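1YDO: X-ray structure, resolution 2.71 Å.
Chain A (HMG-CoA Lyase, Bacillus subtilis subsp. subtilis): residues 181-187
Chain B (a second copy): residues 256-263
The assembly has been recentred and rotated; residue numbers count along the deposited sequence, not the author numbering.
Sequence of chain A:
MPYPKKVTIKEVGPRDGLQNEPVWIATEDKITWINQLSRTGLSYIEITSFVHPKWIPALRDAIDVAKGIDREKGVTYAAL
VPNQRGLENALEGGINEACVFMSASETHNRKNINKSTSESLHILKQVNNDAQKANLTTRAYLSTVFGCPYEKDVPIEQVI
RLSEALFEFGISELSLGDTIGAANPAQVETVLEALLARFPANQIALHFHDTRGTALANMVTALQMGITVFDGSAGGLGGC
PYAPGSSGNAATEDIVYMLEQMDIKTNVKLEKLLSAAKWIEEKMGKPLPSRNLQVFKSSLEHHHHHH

Chain A 181-187: GAANPAQ
Chain B (256-263) VYMLEQMD

This is a small, mainly apolar contact, burying 317 Å² over both sides, in which a loop leading into a helix in one copy of HMG-CoA lyase packs against the last turns of a helix in the other.

In chain B, residues 256-261 are helical, with Q261(B) N hydrogen-bonded to Y257(B) O at 3.1 Å and M262(B) N to M258(B) O at 3.2 Å. M262(B), at phi/psi -86/7, is the first residue to leave helical angles, and D263(B) follows at 65/41. Chain A runs through G181(A) at 85/30, where a CB would be jammed against the preceding carbonyl and glycine is required. A182(A), at -114/55, leads into extended A183(A) and N184(A), at -114/144 and -124/157; P185(A) then turns to -50/-25, and A186(A) and Q187(A) remain near helical values.

The register is set by A186(A) and M262(B), whose CA atoms lie 5.5 Å apart. M262(B), a selenomethionine with rotamers m, t, p, contributes the largest buried area, 64 Å². Its long, flexible side chain reaches several partners: CG lies 3.7 Å from N184(A) CB and 4.1 Å from A186(A) CB, while SE is 3.9 Å from P185(A) CD. Alanine's small methyl, directed toward chain B, suits this close backbone approach. The compact proline ring, C-gamma exo, also meets M258(B), CD to CG at 4.2 Å; that selenomethionine is t, t, p.

N184(A), chi1 p, points its CB toward chain B, and its modelled OD1 lies 3.4 Å from Q261(B) O, though its amide is probably turned over. Toward the start of both stretches, which run roughly parallel, Y257(B), chi1 t, starts sideways, but its length carries OH to 3.8 Å from A182(A) CB. A183(A) points away and adds almost nothing.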

ATOM      1  N   GLY A 181      -2.249   5.548 -12.295  1.00 49.95           N
ATOM      2  CA  GLY A 181      -1.920   5.165 -10.931  1.00 49.06           C
ATOM      3  C   GLY A 181      -0.838   6.038 -10.318  1.00 47.90           C
ATOM      4  O   GLY A 181      -0.075   5.587  -9.464  1.00 47.99           O
ATOM      5  N   ALA A 182      -0.768   7.292 -10.750  1.00 46.95           N
ATOM      6  CA  ALA A 182       0.249   8.203 -10.236  1.00 46.50           C
ATOM      7  C   ALA A 182      -0.345   9.354  -9.431  1.00 45.24           C
ATOM      8  O   ALA A 182      -0.094  10.523  -9.727  1.00 45.67           O
ATOM      9  CB  ALA A 182       1.090   8.741 -11.389  1.00 47.70           C
ATOM     10  N   ALA A 183      -1.130   9.014  -8.410  1.00 43.13           N
ATOM     11  CA  ALA A 183      -1.759  10.005  -7.542  1.00 39.18           C
ATOM     12  C   ALA A 183      -1.162   9.858  -6.156  1.00 37.67           C
ATOM     13  O   ALA A 183      -0.847   8.751  -5.730  1.00 36.61           O
ATOM     14  CB  ALA A 183      -3.260   9.779  -7.487  1.00 37.00           C
ATOM     15  N   ASN A 184      -0.995  10.976  -5.462  1.00 36.75           N
ATOM     16  CA  ASN A 184      -0.446  10.963  -4.113  1.00 35.75           C
ATOM     17  C   ASN A 184      -1.436  11.660  -3.192  1.00 35.93           C
ATOM     18  O   ASN A 184      -2.250  12.468  -3.643  1.00 36.03           O
ATOM     19  CB  ASN A 184       0.884  11.706  -4.057  1.00 33.95           C
ATOM     20  CG  ASN A 184       0.785  13.075  -4.639  1.00 32.48           C
ATOM     21  OD1 ASN A 184       1.015  13.257  -5.829  1.00 33.94           O
ATOM     22  ND2 ASN A 184       0.414  14.049  -3.815  1.00 29.51           N
ATOM     23  N   PRO A 185      -1.371  11.360  -1.885  1.00 34.90           N
ATOM     24  CA  PRO A 185      -2.260  11.944  -0.880  1.00 35.59           C
ATOM     25  C   PRO A 185      -2.335  13.446  -0.962  1.00 35.72           C
ATOM     26  O   PRO A 185      -3.314  14.058  -0.556  1.00 36.85           O
ATOM     27  CB  PRO A 185      -1.654  11.470   0.436  1.00 35.83           C
ATOM     28  CG  PRO A 185      -1.050  10.148   0.056  1.00 35.87           C
ATOM     29  CD  PRO A 185      -0.388  10.466  -1.255  1.00 34.51           C
ATOM     30  N   ALA A 186      -1.293  14.055  -1.492  1.00 37.93           N
ATOM     31  CA  ALA A 186      -1.301  15.504  -1.594  1.00 40.31           C
ATOM     32  C   ALA A 186      -2.177  15.918  -2.769  1.00 41.45           C
ATOM     33  O   ALA A 186      -2.957  16.858  -2.666  1.00 43.98           O
ATOM     34  CB  ALA A 186       0.111  16.026  -1.784  1.00 40.41           C
ATOM     35  N   GLN A 187      -2.051  15.201  -3.879  1.00 41.23           N
ATOM     36  CA  GLN A 187      -2.821  15.493  -5.072  1.00 41.46           C
ATOM     37  C   GLN A 187      -4.306  15.211  -4.870  1.00 41.28           C
ATOM     38  O   GLN A 187      -5.168  15.988  -5.282  1.00 42.21           O
ATOM     39  CB  GLN A 187      -2.295  14.652  -6.227  1.00 42.48           C
ATOM     40  CG  GLN A 187      -2.596  15.196  -7.604  1.00 44.43           C
ATOM     41  CD  GLN A 187      -2.227  14.206  -8.698  1.00 46.66           C
ATOM     42  OE1 GLN A 187      -1.191  13.539  -8.623  1.00 47.05           O
ATOM     43  NE2 GLN A 187      -3.072  14.111  -9.730  1.00 48.98           N
TER
ATOM     44  N   VAL B 256      10.135   6.202  -0.884  1.00 31.91           N
ATOM     45  CA  VAL B 256      10.814   7.330  -1.498  1.00 34.47           C
ATOM     46  C   VAL B 256       9.970   7.935  -2.611  1.00 35.37           C
ATOM     47  O   VAL B 256       9.876   9.156  -2.710  1.00 35.96           O
ATOM     48  CB  VAL B 256      12.184   6.920  -2.100  1.00 35.43           C
ATOM     49  CG1 VAL B 256      12.805   8.102  -2.846  1.00 34.79           C
ATOM     50  CG2 VAL B 256      13.115   6.449  -0.997  1.00 34.49           C
ATOM     51  N   TYR B 257       9.360   7.085  -3.440  1.00 35.87           N
ATOM     52  CA  TYR B 257       8.537   7.556  -4.551  1.00 36.39           C
ATOM     53  C   TYR B 257       7.361   8.404  -4.113  1.00 36.59           C
ATOM     54  O   TYR B 257       7.239   9.561  -4.497  1.00 36.55           O
ATOM     55  CB  TYR B 257       8.010   6.382  -5.370  1.00 37.71           C
ATOM     56  CG  TYR B 257       6.950   6.787  -6.372  1.00 40.81           C
ATOM     57  CD1 TYR B 257       5.601   6.789  -6.034  1.00 40.98           C
ATOM     58  CD2 TYR B 257       7.302   7.198  -7.654  1.00 42.46           C
ATOM     59  CE1 TYR B 257       4.628   7.187  -6.950  1.00 42.58           C
ATOM     60  CE2 TYR B 257       6.338   7.602  -8.577  1.00 43.48           C
ATOM     61  CZ  TYR B 257       5.005   7.596  -8.218  1.00 43.13           C
ATOM     62  OH  TYR B 257       4.059   8.020  -9.125  1.00 46.01           O
HETATM   63  N   MSE B 258       6.485   7.819  -3.315  1.00 37.57           N
HETATM   64  CA  MSE B 258       5.328   8.545  -2.855  1.00 37.70           C
HETATM   65  C   MSE B 258       5.708   9.862  -2.210  1.00 37.14           C
HETATM   66  O   MSE B 258       5.049  10.861  -2.428  1.00 37.18           O
HETATM   67  CB  MSE B 258       4.539   7.711  -1.864  1.00 39.14           C
HETATM   68  CG  MSE B 258       3.286   8.410  -1.422  1.00 43.89           C
HETATM   69 SE   MSE B 258       2.461   7.616   0.108  1.00 50.05          SE
HETATM   70  CE  MSE B 258       3.918   7.793   1.356  1.00 44.07           C
ATOM     71  N   LEU B 259       6.756   9.857  -1.400  1.00 37.75           N
ATOM     72  CA  LEU B 259       7.186  11.071  -0.750  1.00 38.63           C
ATOM     73  C   LEU B 259       7.578  12.119  -1.776  1.00 39.43           C
ATOM     74  O   LEU B 259       7.290  13.297  -1.605  1.00 39.32           O
ATOM     75  CB  LEU B 259       8.354  10.782   0.178  1.00 39.85           C
ATOM     76  CG  LEU B 259       7.981  10.036   1.463  1.00 44.03           C
ATOM     77  CD1 LEU B 259       9.252   9.566   2.177  1.00 43.00           C
ATOM     78  CD2 LEU B 259       7.157  10.953   2.368  1.00 45.02           C
ATOM     79  N   GLU B 260       8.228  11.695  -2.851  1.00 40.36           N
ATOM     80  CA  GLU B 260       8.649  12.629  -3.882  1.00 41.77           C
ATOM     81  C   GLU B 260       7.468  13.289  -4.560  1.00 41.76           C
ATOM     82  O   GLU B 260       7.447  14.510  -4.731  1.00 40.85           O
ATOM     83  CB  GLU B 260       9.511  11.926  -4.928  1.00 44.14           C
ATOM     84  CG  GLU B 260      10.933  11.665  -4.458  1.00 47.81           C
ATOM     85  CD  GLU B 260      11.662  12.941  -4.079  1.00 51.64           C
ATOM     86  OE1 GLU B 260      11.711  13.867  -4.923  1.00 53.28           O
ATOM     87  OE2 GLU B 260      12.195  13.022  -2.945  1.00 53.59           O
ATOM     88  N   GLN B 261       6.486  12.484  -4.950  1.00 41.44           N
ATOM     89  CA  GLN B 261       5.294  13.011  -5.607  1.00 40.07           C
ATOM     90  C   GLN B 261       4.583  14.010  -4.706  1.00 38.53           C
ATOM     91  O   GLN B 261       3.889  14.895  -5.182  1.00 37.39           O
ATOM     92  CB  GLN B 261       4.342  11.878  -5.954  1.00 41.36           C
ATOM     93  CG  GLN B 261       5.003  10.781  -6.727  1.00 44.22           C
ATOM     94  CD  GLN B 261       5.671  11.292  -7.975  1.00 44.91           C
ATOM     95  OE1 GLN B 261       5.019  11.855  -8.855  1.00 46.06           O
ATOM     96  NE2 GLN B 261       6.980  11.100  -8.064  1.00 46.71           N
HETATM   97  N   MSE B 262       4.761  13.868  -3.403  1.00 38.60           N
HETATM   98  CA  MSE B 262       4.130  14.773  -2.469  1.00 41.15           C
HETATM   99  C   MSE B 262       4.983  16.019  -2.249  1.00 42.57           C
HETATM  100  O   MSE B 262       4.687  16.859  -1.392  1.00 40.68           O
HETATM  101  CB  MSE B 262       3.899  14.075  -1.136  1.00 42.65           C
HETATM  102  CG  MSE B 262       2.834  12.999  -1.166  1.00 46.16           C
HETATM  103 SE   MSE B 262       2.697  12.132   0.554  1.00 50.07          SE
HETATM  104  CE  MSE B 262       1.830  13.554   1.545  1.00 47.16           C
ATOM    105  N   ASP B 263       6.052  16.127  -3.025  1.00 44.64           N
ATOM    106  CA  ASP B 263       6.965  17.261  -2.931  1.00 47.56           C
ATOM    107  C   ASP B 263       7.692  17.328  -1.590  1.00 46.70           C
ATOM    108  O   ASP B 263       7.869  18.403  -1.014  1.00 46.59           O
ATOM    109  CB  ASP B 263       6.223  18.576  -3.199  1.00 51.22           C
ATOM    110  CG  ASP B 263       5.853  18.747  -4.667  1.00 55.33           C
ATOM    111  OD1 ASP B 263       6.782  18.776  -5.520  1.00 56.31           O
ATOM    112  OD2 ASP B 263       4.635  18.862  -4.972  1.00 58.09           O
TER